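Local coordinates for protein 4-alpha-glucanotransferase (Streptococcus agalactiae, PDB 6M6T) that is an amylomaltase, also called disproportionating enzyme, a carbohydrate-active protein of the TIM-barrel clan that holds glycans in its pockets, at residues A[29-34]-A[201-206]; A[7-13]-A[41-47]; A[164-169]-A[239-243]. One frame throughout, in Å; residues are numbered along the deposited sequence.

Interaction 1 (A[29-34]-A[201-206]); sequences AYAFVD and ELKEYA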
loop_
_atom_site.group_PDB
_atom_site.type_symbol
_atom_site.label_atom_id
_atom_site.label_comp_id
_atom_site.label_asym_id
_atom_site.label_seq_id
_atom_site.Cartn_x
_atom_site.Cartn_y
_atom_site.Cartn_z
ATOM N N ALA A 29 -7.991 15.378 -2.059
ATOM C CA ALA A 29 -7.519 14.418 -3.054
ATOM C C ALA A 29 -7.628 14.988 -4.468
ATOM O O ALA A 29 -6.700 14.851 -5.285
ATOM C CB ALA A 29 -8.307 13.114 -2.940
ATOM N N TYR A 30 -8.777 15.607 -4.783
ATOM C CA TYR A 30 -8.963 16.249 -6.084
ATOM C C TYR A 30 -8.025 17.439 -6.248
ATOM O O TYR A 30 -7.531 17.696 -7.354
ATOM C CB TYR A 30 -10.425 16.688 -6.261
ATOM C CG TYR A 30 -11.433 15.558 -6.187
ATOM C CD1 TYR A 30 -11.980 15.166 -4.971
ATOM C CD2 TYR A 30 -11.840 14.884 -7.336
ATOM C CE1 TYR A 30 -12.896 14.128 -4.894
ATOM C CE2 TYR A 30 -12.752 13.840 -7.273
ATOM C CZ TYR A 30 -13.280 13.464 -6.049
ATOM O OH TYR A 30 -14.186 12.420 -5.983
ATOM N N ALA A 31 -7.736 18.150 -5.152
ATOM C CA ALA A 31 -6.727 19.205 -5.211
ATOM C C ALA A 31 -5.348 18.627 -5.521
ATOM O O ALA A 31 -4.573 19.225 -6.277
ATOM C CB ALA A 31 -6.707 19.993 -3.898
ATOM N N PHE A 32 -5.031 17.457 -4.955
ATOM C CA PHE A 32 -3.761 16.801 -5.244
ATOM C C PHE A 32 -3.665 16.396 -6.706
ATOM O O PHE A 32 -2.606 16.538 -7.330
ATOM C CB PHE A 32 -3.576 15.584 -4.347
ATOM C CG PHE A 32 -2.172 15.096 -4.313
ATOM C CD1 PHE A 32 -1.231 15.738 -3.534
ATOM C CD2 PHE A 32 -1.775 14.011 -5.072
ATOM C CE1 PHE A 32 0.077 15.321 -3.524
ATOM C CE2 PHE A 32 -0.465 13.585 -5.040
ATOM C CZ PHE A 32 0.456 14.231 -4.254
ATOM N N VAL A 33 -4.757 15.881 -7.273
ATOM C CA VAL A 33 -4.765 15.630 -8.718
ATOM C C VAL A 33 -4.496 16.928 -9.475
ATOM O O VAL A 33 -3.649 16.977 -10.379
ATOM C CB VAL A 33 -6.097 14.991 -9.155
ATOM C CG1 VAL A 33 -5.991 14.414 -10.557
ATOM C CG2 VAL A 33 -6.523 13.920 -8.183
ATOM N N ASP A 34 -5.245 17.991 -9.125
ATOM C CA ASP A 34 -5.075 19.302 -9.743
ATOM C C ASP A 34 -3.609 19.725 -9.710
ATOM O O ASP A 34 -3.075 20.268 -10.693
ATOM C CB ASP A 34 -5.947 20.337 -9.017
ATOM C CG ASP A 34 -7.425 20.327 -9.467
ATOM O OD1 ASP A 34 -7.700 20.007 -10.647
ATOM O OD2 ASP A 34 -8.311 20.658 -8.632
ATOM N N GLU A 201 -14.809 7.316 -8.168
ATOM C CA GLU A 201 -14.944 8.723 -8.537
ATOM C C GLU A 201 -13.579 9.405 -8.624
ATOM O O GLU A 201 -13.278 10.105 -9.601
ATOM C CB GLU A 201 -15.836 9.446 -7.533
ATOM C CG GLU A 201 -17.309 9.479 -7.918
ATOM C CD GLU A 201 -18.191 9.849 -6.736
ATOM O OE1 GLU A 201 -19.402 9.513 -6.766
ATOM O OE2 GLU A 201 -17.654 10.461 -5.774
ATOM N N LEU A 202 -12.747 9.219 -7.597
ATOM C CA LEU A 202 -11.420 9.831 -7.605
ATOM C C LEU A 202 -10.559 9.300 -8.757
ATOM O O LEU A 202 -9.885 10.069 -9.457
ATOM C CB LEU A 202 -10.723 9.606 -6.267
ATOM C CG LEU A 202 -9.353 10.286 -6.271
ATOM C CD1 LEU A 202 -9.536 11.782 -6.390
ATOM C CD2 LEU A 202 -8.529 9.945 -5.040
ATOM N N LYS A 203 -10.557 7.984 -8.960
ATOM C CA LYS A 203 -9.774 7.425 -10.056
ATOM C C LYS A 203 -10.267 7.935 -11.409
ATOM O O LYS A 203 -9.464 8.129 -12.324
ATOM C CB LYS A 203 -9.791 5.890 -9.996
ATOM C CG LYS A 203 -9.297 5.187 -11.260
ATOM C CD LYS A 203 -8.512 3.927 -10.958
ATOM C CE LYS A 203 -8.017 3.273 -12.243
ATOM N NZ LYS A 203 -9.077 2.468 -12.900
ATOM N N GLU A 204 -11.567 8.198 -11.548
ATOM C CA GLU A 204 -12.072 8.715 -12.815
ATOM C C GLU A 204 -11.650 10.173 -13.030
ATOM O O GLU A 204 -11.221 10.544 -14.129
ATOM C CB GLU A 204 -13.600 8.563 -12.867
ATOM C CG GLU A 204 -14.206 8.633 -14.272
ATOM C CD GLU A 204 -14.645 10.042 -14.679
ATOM O OE1 GLU A 204 -14.278 11.007 -13.968
ATOM O OE2 GLU A 204 -15.349 10.187 -15.713
ATOM N N TYR A 205 -11.754 11.010 -11.996
ATOM C CA TYR A 205 -11.213 12.363 -12.089
ATOM C C TYR A 205 -9.748 12.327 -12.522
ATOM O O TYR A 205 -9.352 12.944 -13.526
ATOM C CB TYR A 205 -11.367 13.060 -10.738
ATOM C CG TYR A 205 -11.054 14.538 -10.744
ATOM C CD1 TYR A 205 -11.916 15.453 -11.341
ATOM C CD2 TYR A 205 -9.901 15.022 -10.138
ATOM C CE1 TYR A 205 -11.628 16.808 -11.340
ATOM C CE2 TYR A 205 -9.604 16.372 -10.126
ATOM C CZ TYR A 205 -10.470 17.265 -10.726
ATOM O OH TYR A 205 -10.162 18.615 -10.723
ATOM N N ALA A 206 -8.944 11.551 -11.798
ATOM C CA ALA A 206 -7.524 11.457 -12.094
ATOM C C ALA A 206 -7.290 11.035 -13.539
ATOM O O ALA A 206 -6.553 11.700 -14.278
ATOM C CB ALA A 206 -6.868 10.477 -11.128
#
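Tyr30 and Tyr205 meet edge to face between two helices. The edge of the Tyr30 ring points at the face of Tyr205, with the ring centroids 5.1 Å apart. The two ring planes stand at 71°. The leading atom is Tyr30 CD2. It stands over the Tyr205 ring near its rim, 3.4 Å from Tyr205 CD2. This is a T-shaped stack, shifted off the ring centre. The same Tyr30 ring carries Leu202 on one face. Leu202 CD1 sits over the middle of that ring, 3.9 Å from its centroid, in a CH-pi contact. The Tyr30 hydroxyl extends beyond this group and lies beside Glu201, with Tyr30 OH 3.7 Å from Glu201 CB.

The two helices, 27-38 and 182-208, lie on the outside of the parallel barrel sheet. They run in nearly the same direction here. The axes of segments 29-34 and 201-206 come within 10.1 Å of each other, 17° from parallel. Their facing sides are filled by Ala29, Val33, Leu202 and Ala206. Both methyl groups of Leu202 reach Ala29 CB. Val33 lies at the edge of the Tyr205 ring, with its CB near CE2. Val33 CG1 reaches the backbone of the other helix, 3.7 Å from Ala206 CA.

The far end of Tyr205 is polar. Tyr205 OH donates a hydrogen bond to Asp34 OD1 at 2.8 Å. The hydroxyl comes from the syn side of the carboxylate but stands 33° out of its plane. Lys209 makes a further, weak hydrogen bond with the same Tyr205 hydroxyl, and the side chain of Asp34 touches Lys209.

Interaction 2 (A[7-13]-A[41-47]); sequences SGVLMHI and QKFWQIL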
loop_
_atom_site.group_PDB
_atom_site.type_symbol
_atom_site.label_atom_id
_atom_site.label_comp_id
_atom_site.label_asym_id
_atom_site.label_seq_id
_atom_site.Cartn_x
_atom_site.Cartn_y
_atom_site.Cartn_z
ATOM N N SER A 7 7.078 11.047 -14.961
ATOM C CA SER A 7 7.403 11.155 -13.549
ATOM C C SER A 7 6.110 11.142 -12.750
ATOM O O SER A 7 5.000 11.226 -13.297
ATOM C CB SER A 7 8.215 12.414 -13.233
ATOM O OG SER A 7 7.385 13.435 -12.715
ATOM N N GLY A 8 6.272 10.987 -11.441
ATOM C CA GLY A 8 5.121 10.871 -10.566
ATOM C C GLY A 8 5.522 11.157 -9.141
ATOM O O GLY A 8 6.698 11.321 -8.816
ATOM N N VAL A 9 4.511 11.212 -8.288
ATOM C CA VAL A 9 4.689 11.598 -6.896
ATOM C C VAL A 9 4.204 10.449 -6.021
ATOM O O VAL A 9 3.217 9.782 -6.351
ATOM C CB VAL A 9 3.957 12.935 -6.609
ATOM C CG1 VAL A 9 3.764 13.200 -5.129
ATOM C CG2 VAL A 9 4.737 14.089 -7.233
ATOM N N LEU A 10 4.931 10.194 -4.929
ATOM C CA LEU A 10 4.628 9.102 -3.998
ATOM C C LEU A 10 4.006 9.685 -2.727
ATOM O O LEU A 10 4.704 10.198 -1.839
ATOM C CB LEU A 10 5.874 8.280 -3.681
ATOM C CG LEU A 10 5.633 7.171 -2.658
ATOM C CD1 LEU A 10 4.986 5.948 -3.309
ATOM C CD2 LEU A 10 6.916 6.784 -1.985
ATOM N N MET A 11 2.685 9.578 -2.636
ATOM C CA MET A 11 1.952 10.088 -1.483
ATOM C C MET A 11 0.714 9.243 -1.230
ATOM O O MET A 11 -0.186 9.169 -2.076
ATOM C CB MET A 11 1.526 11.530 -1.676
ATOM C CG MET A 11 1.674 12.295 -0.416
ATOM S SD MET A 11 0.624 13.726 -0.403
ATOM C CE MET A 11 1.148 14.271 1.192
ATOM N N HIS A 12 0.632 8.664 -0.049
ATOM C CA HIS A 12 -0.534 7.869 0.257
ATOM C C HIS A 12 -1.718 8.771 0.581
ATOM O O HIS A 12 -1.562 9.871 1.124
ATOM C CB HIS A 12 -0.251 6.932 1.429
ATOM C CG HIS A 12 -1.244 5.827 1.551
ATOM N ND1 HIS A 12 -1.364 5.059 2.685
ATOM C CD2 HIS A 12 -2.172 5.365 0.679
ATOM C CE1 HIS A 12 -2.317 4.160 2.504
ATOM N NE2 HIS A 12 -2.827 4.327 1.295
ATOM N N ILE A 13 -2.911 8.275 0.246
ATOM C CA ILE A 13 -4.163 8.915 0.620
ATOM C C ILE A 13 -4.171 9.336 2.084
ATOM O O ILE A 13 -4.848 10.294 2.452
ATOM C CB ILE A 13 -5.319 7.954 0.306
ATOM C CG1 ILE A 13 -5.090 7.293 -1.057
ATOM C CG2 ILE A 13 -6.658 8.679 0.410
ATOM C CD1 ILE A 13 -5.546 8.096 -2.205
ATOM N N GLN A 41 2.913 16.103 -14.086
ATOM C CA GLN A 41 3.198 14.760 -13.622
ATOM C C GLN A 41 2.377 13.747 -14.406
ATOM O O GLN A 41 1.391 14.070 -15.065
ATOM C CB GLN A 41 2.900 14.624 -12.133
ATOM C CG GLN A 41 3.747 15.501 -11.247
ATOM C CD GLN A 41 5.235 15.360 -11.519
ATOM O OE1 GLN A 41 5.886 14.425 -11.042
ATOM N NE2 GLN A 41 5.783 16.302 -12.275
ATOM N N LYS A 42 2.819 12.503 -14.357
ATOM C CA LYS A 42 2.089 11.403 -14.970
ATOM C C LYS A 42 1.457 10.485 -13.941
ATOM O O LYS A 42 0.329 10.026 -14.144
ATOM C CB LYS A 42 3.014 10.588 -15.889
ATOM C CG LYS A 42 2.338 9.415 -16.558
ATOM C CD LYS A 42 1.967 9.707 -17.987
ATOM C CE LYS A 42 1.463 8.456 -18.692
ATOM N NZ LYS A 42 2.452 7.372 -18.504
ATOM N N PHE A 43 2.135 10.252 -12.814
ATOM C CA PHE A 43 1.738 9.190 -11.901
ATOM C C PHE A 43 1.523 9.711 -10.491
ATOM O O PHE A 43 2.240 10.601 -10.022
ATOM C CB PHE A 43 2.793 8.051 -11.876
ATOM C CG PHE A 43 2.948 7.357 -13.193
ATOM C CD1 PHE A 43 1.877 6.699 -13.778
ATOM C CD2 PHE A 43 4.149 7.389 -13.866
ATOM C CE1 PHE A 43 2.012 6.075 -15.013
ATOM C CE2 PHE A 43 4.293 6.769 -15.107
ATOM C CZ PHE A 43 3.226 6.121 -15.680
ATOM N N TRP A 44 0.520 9.129 -9.828
ATOM C CA TRP A 44 0.314 9.205 -8.381
ATOM C C TRP A 44 0.488 7.784 -7.865
ATOM O O TRP A 44 -0.318 6.903 -8.201
ATOM C CB TRP A 44 -1.086 9.744 -8.037
ATOM C CG TRP A 44 -1.313 10.015 -6.580
ATOM C CD1 TRP A 44 -0.439 9.777 -5.569
ATOM C CD2 TRP A 44 -2.478 10.611 -5.968
ATOM N NE1 TRP A 44 -0.988 10.161 -4.363
ATOM C CE2 TRP A 44 -2.231 10.689 -4.584
ATOM C CE3 TRP A 44 -3.698 11.092 -6.458
ATOM C CZ2 TRP A 44 -3.148 11.216 -3.688
ATOM C CZ3 TRP A 44 -4.615 11.593 -5.555
ATOM C CH2 TRP A 44 -4.336 11.648 -4.187
ATOM N N GLN A 45 1.547 7.538 -7.090
ATOM C CA GLN A 45 1.698 6.257 -6.408
ATOM C C GLN A 45 1.149 6.382 -4.991
ATOM O O GLN A 45 1.579 7.253 -4.222
ATOM C CB GLN A 45 3.153 5.792 -6.369
ATOM C CG GLN A 45 3.321 4.350 -5.851
ATOM C CD GLN A 45 4.669 3.729 -6.214
ATOM O OE1 GLN A 45 5.500 4.336 -6.905
ATOM N NE2 GLN A 45 4.889 2.510 -5.753
ATOM N N ILE A 46 0.207 5.513 -4.647
ATOM C CA ILE A 46 -0.304 5.411 -3.293
ATOM C C ILE A 46 0.189 4.097 -2.671
ATOM O O ILE A 46 0.814 3.257 -3.334
ATOM C CB ILE A 46 -1.847 5.512 -3.259
ATOM C CG1 ILE A 46 -2.456 4.472 -4.206
ATOM C CG2 ILE A 46 -2.309 6.918 -3.660
ATOM C CD1 ILE A 46 -3.823 3.990 -3.813
ATOM N N LEU A 47 -0.085 3.937 -1.370
ATOM C CA LEU A 47 0.114 2.676 -0.652
ATOM C C LEU A 47 -1.109 1.796 -0.913
ATOM O O LEU A 47 -1.950 2.105 -1.761
ATOM C CB LEU A 47 0.389 2.973 0.815
ATOM C CG LEU A 47 1.644 3.809 1.092
ATOM C CD1 LEU A 47 2.234 3.401 2.427
ATOM C CD2 LEU A 47 2.709 3.704 0.013
#
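The indole of Trp44 bonds to the backbone of the neighbouring segment. Trp44 NE1 donates to Met11 O at 2.6 Å, with an N-H...O angle of 151°. The nitrogen lies in the carbonyl plane and uses a lone pair of the oxygen. Trp44 has CG anti to its own backbone N (chi1 -173°), which turns the indole along the strand toward Met11. The bond falls just beyond the end of strand 6-10 and ties the following loop to strand 43-45.

Before that point the two strands pair in parallel. Val9 N donates to Phe43 O at 2.9 Å. Gln45 N returns a bond to Val9 O, also at 2.9 Å, and Met11 N continues to Gln45 O. At the start, Ser7 O is gripped twice, by Lys42 N at 2.7 Å and by Phe43 N. These donors come from opposite faces of the carbonyl plane.

Gly8, which has no side chain, pairs with Phe43, and Gly8 CA is 4.0 Å from Phe43 CA. Further on, Leu10 CD1 rests on the aliphatic part of Gln45, 3.4 Å from Gln45 CG. The amide oxygen of Gln45 is hydrogen-bonded to the Tyr392 hydroxyl. Gln41 turns back toward Ser7, but its NE2 is held by Thr491 and by the backbone of Thr39. Farther along, Ile13 CD1 meets Ile46 CG2 at 3.7 Å.

On either side, backbone hydrogen bonds join strand 443-447 to segment 7-13 and Gln212 to segment 41-47. Strand 6-10, helix 27-38 and strand 43-45 form a beta-alpha-beta unit, the repeating element of a TIM barrel.

Interaction 3 (A[164-169]-A[239-243]); sequences KAIIRR and RDKQP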
loop_
_atom_site.group_PDB
_atom_site.type_symbol
_atom_site.label_atom_id
_atom_site.label_comp_id
_atom_site.label_asym_id
_atom_site.label_seq_id
_atom_site.Cartn_x
_atom_site.Cartn_y
_atom_site.Cartn_z
ATOM N N LYS A 164 -15.162 -22.621 18.257
ATOM C CA LYS A 164 -14.432 -23.393 17.262
ATOM C C LYS A 164 -15.298 -23.774 16.060
ATOM O O LYS A 164 -14.770 -23.951 14.957
ATOM C CB LYS A 164 -13.837 -24.639 17.931
ATOM C CG LYS A 164 -12.412 -24.434 18.472
ATOM C CD LYS A 164 -12.400 -24.250 19.988
ATOM C CE LYS A 164 -11.181 -23.450 20.452
ATOM N NZ LYS A 164 -11.195 -23.187 21.927
ATOM N N ALA A 165 -16.613 -23.886 16.238
ATOM C CA ALA A 165 -17.485 -24.162 15.100
ATOM C C ALA A 165 -17.412 -23.038 14.075
ATOM O O ALA A 165 -17.295 -23.286 12.869
ATOM C CB ALA A 165 -18.926 -24.357 15.575
ATOM N N ILE A 166 -17.486 -21.788 14.544
ATOM C CA ILE A 166 -17.454 -20.664 13.616
ATOM C C ILE A 166 -16.052 -20.476 13.053
ATOM O O ILE A 166 -15.892 -20.015 11.921
ATOM C CB ILE A 166 -17.992 -19.375 14.280
ATOM C CG1 ILE A 166 -18.544 -18.429 13.219
ATOM C CG2 ILE A 166 -16.920 -18.652 15.073
ATOM C CD1 ILE A 166 -19.608 -19.032 12.348
ATOM N N ILE A 167 -15.020 -20.866 13.803
ATOM C CA ILE A 167 -13.662 -20.691 13.306
ATOM C C ILE A 167 -13.429 -21.522 12.046
ATOM O O ILE A 167 -12.710 -21.099 11.133
ATOM C CB ILE A 167 -12.657 -21.017 14.426
ATOM C CG1 ILE A 167 -12.359 -19.747 15.230
ATOM C CG2 ILE A 167 -11.395 -21.643 13.865
ATOM C CD1 ILE A 167 -11.599 -19.983 16.507
ATOM N N ARG A 168 -14.059 -22.685 11.946
ATOM C CA ARG A 168 -13.935 -23.511 10.754
ATOM C C ARG A 168 -15.256 -23.622 9.996
ATOM O O ARG A 168 -15.511 -24.630 9.334
ATOM C CB ARG A 168 -13.397 -24.895 11.111
ATOM C CG ARG A 168 -13.911 -25.411 12.429
ATOM C CD ARG A 168 -13.305 -26.744 12.777
ATOM N NE ARG A 168 -13.868 -27.256 14.018
ATOM C CZ ARG A 168 -13.449 -26.883 15.220
ATOM N NH1 ARG A 168 -12.469 -25.988 15.324
ATOM N NH2 ARG A 168 -14.011 -27.395 16.311
ATOM N N ARG A 169 -16.099 -22.592 10.097
ATOM C CA ARG A 169 -17.268 -22.389 9.233
ATOM C C ARG A 169 -18.114 -23.655 9.058
ATOM O O ARG A 169 -18.309 -24.153 7.949
ATOM C CB ARG A 169 -16.845 -21.851 7.861
ATOM C CG ARG A 169 -15.463 -21.253 7.786
ATOM C CD ARG A 169 -15.208 -20.735 6.393
ATOM N NE ARG A 169 -15.895 -19.464 6.200
ATOM C CZ ARG A 169 -17.013 -19.301 5.497
ATOM N NH1 ARG A 169 -17.574 -20.344 4.889
ATOM N NH2 ARG A 169 -17.565 -18.090 5.395
ATOM N N ARG A 239 -5.349 -27.349 12.078
ATOM C CA ARG A 239 -6.792 -27.521 12.212
ATOM C C ARG A 239 -7.458 -26.335 12.900
ATOM O O ARG A 239 -8.608 -26.007 12.576
ATOM C CB ARG A 239 -7.098 -28.808 12.974
ATOM C CG ARG A 239 -7.102 -30.055 12.105
ATOM C CD ARG A 239 -6.848 -31.326 12.926
ATOM N NE ARG A 239 -5.433 -31.506 13.257
ATOM C CZ ARG A 239 -4.605 -32.333 12.620
ATOM N NH1 ARG A 239 -5.046 -33.064 11.600
ATOM N NH2 ARG A 239 -3.330 -32.430 12.995
ATOM N N ASP A 240 -6.778 -25.680 13.845
ATOM C CA ASP A 240 -7.326 -24.465 14.442
ATOM C C ASP A 240 -6.737 -23.196 13.810
ATOM O O ASP A 240 -6.597 -22.163 14.475
ATOM C CB ASP A 240 -7.158 -24.484 15.964
ATOM C CG ASP A 240 -8.486 -24.819 16.700
ATOM O OD1 ASP A 240 -9.556 -24.841 16.030
ATOM O OD2 ASP A 240 -8.467 -25.057 17.939
ATOM N N LYS A 241 -6.364 -23.294 12.529
ATOM C CA LYS A 241 -6.079 -22.170 11.631
ATOM C C LYS A 241 -4.987 -21.232 12.149
ATOM O O LYS A 241 -5.035 -20.015 11.934
ATOM C CB LYS A 241 -7.356 -21.393 11.306
ATOM C CG LYS A 241 -7.990 -21.844 10.006
ATOM C CD LYS A 241 -9.465 -21.481 9.891
ATOM C CE LYS A 241 -10.057 -22.139 8.644
ATOM N NZ LYS A 241 -11.542 -22.086 8.614
ATOM N N GLN A 242 -3.956 -21.804 12.791
ATOM C CA GLN A 242 -2.830 -20.970 13.169
ATOM C C GLN A 242 -1.624 -21.276 12.292
ATOM O O GLN A 242 -1.427 -22.416 11.852
ATOM C CB GLN A 242 -2.458 -21.157 14.640
ATOM C CG GLN A 242 -3.681 -21.387 15.497
ATOM C CD GLN A 242 -3.643 -20.614 16.788
ATOM O OE1 GLN A 242 -2.688 -19.875 17.059
ATOM N NE2 GLN A 242 -4.685 -20.778 17.602
ATOM N N PRO A 243 -0.808 -20.264 12.006
ATOM C CA PRO A 243 0.273 -20.435 11.024
ATOM C C PRO A 243 1.324 -21.441 11.488
ATOM O O PRO A 243 1.875 -21.324 12.587
ATOM C CB PRO A 243 0.856 -19.022 10.896
ATOM C CG PRO A 243 -0.179 -18.126 11.468
ATOM C CD PRO A 243 -0.891 -18.884 12.507
#
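Lys241 and Ile167 make the direct hydrogen bond of this contact. Lys241 NZ donates to Ile167 O at 2.9 Å. The ammonium lies in the carbonyl plane and uses a lone pair of the oxygen. The Lys241 chain is extended beyond CG, and this carries NZ across to the end of helix 164-167.

Close by, Arg168 and Asp240 form a salt bridge. Arg168 NH1 is 3.2 Å from Asp240 OD1, which lies at the edge of the guanidinium. The guanidinium and carboxylate planes are 36° apart, so the two groups are not coplanar. Arg168 has CG between its backbone N and carbonyl carbon (chi1 37°), and the chain then runs straight from CG to NE. This folds the guanidinium back along the helix, where Lys164 O lies over one of its faces. Lys164 also touches the carboxylate through its aliphatic chain, with Lys164 CG 3.8 Å from Asp240 OD1. Lys164 NZ stays farther off, 5.2 Å from Asp240 OD2.

The helix ends here in a Schellman motif, with Arg169, at positive phi, as the C-prime residue. Arg169 N bonds to Ile166 O at 3.2 Å, and Glu170 N to Ala165 O. Trp229 forms the next shell. Its backbone O takes a second hydrogen bond from Lys241 NZ, its NE1 bonds to Ile166 O, and its ring receives Arg169 in a cation-pi contact.

The loop before strand 245-249 is thus joined to a helix C-terminus by charged groups. The Lys241 ammonium is held mainly by two carbonyl acceptors, Ile167 O and Trp229 O. It may gain a little from the end of this short helix. Asp240 probably offsets part of the positive charge of Arg168 and Lys164.

Overall arrangement
Interactions 1 and 2 adjoin, with centres 12 Å apart. They share the beta-alpha-beta unit of strand 6-10, helix 27-38 and strand 43-45, and their segments alternate along the chain. Phe32 of that helix joins them, packing on Trp44, Met11 and Val9. Interaction 2 lies in the barrel sheet, and interaction 1 in the helix layer outside it. Interaction 3 is remote, about 42 and 40 Å from the other two between centres, across the centre of the chain. Interaction 2 closes before interaction 3 opens, while interactions 1 and 3 alternate. The chain goes out to the distant region, comes back with helix 182-208, and goes out again to 239-243.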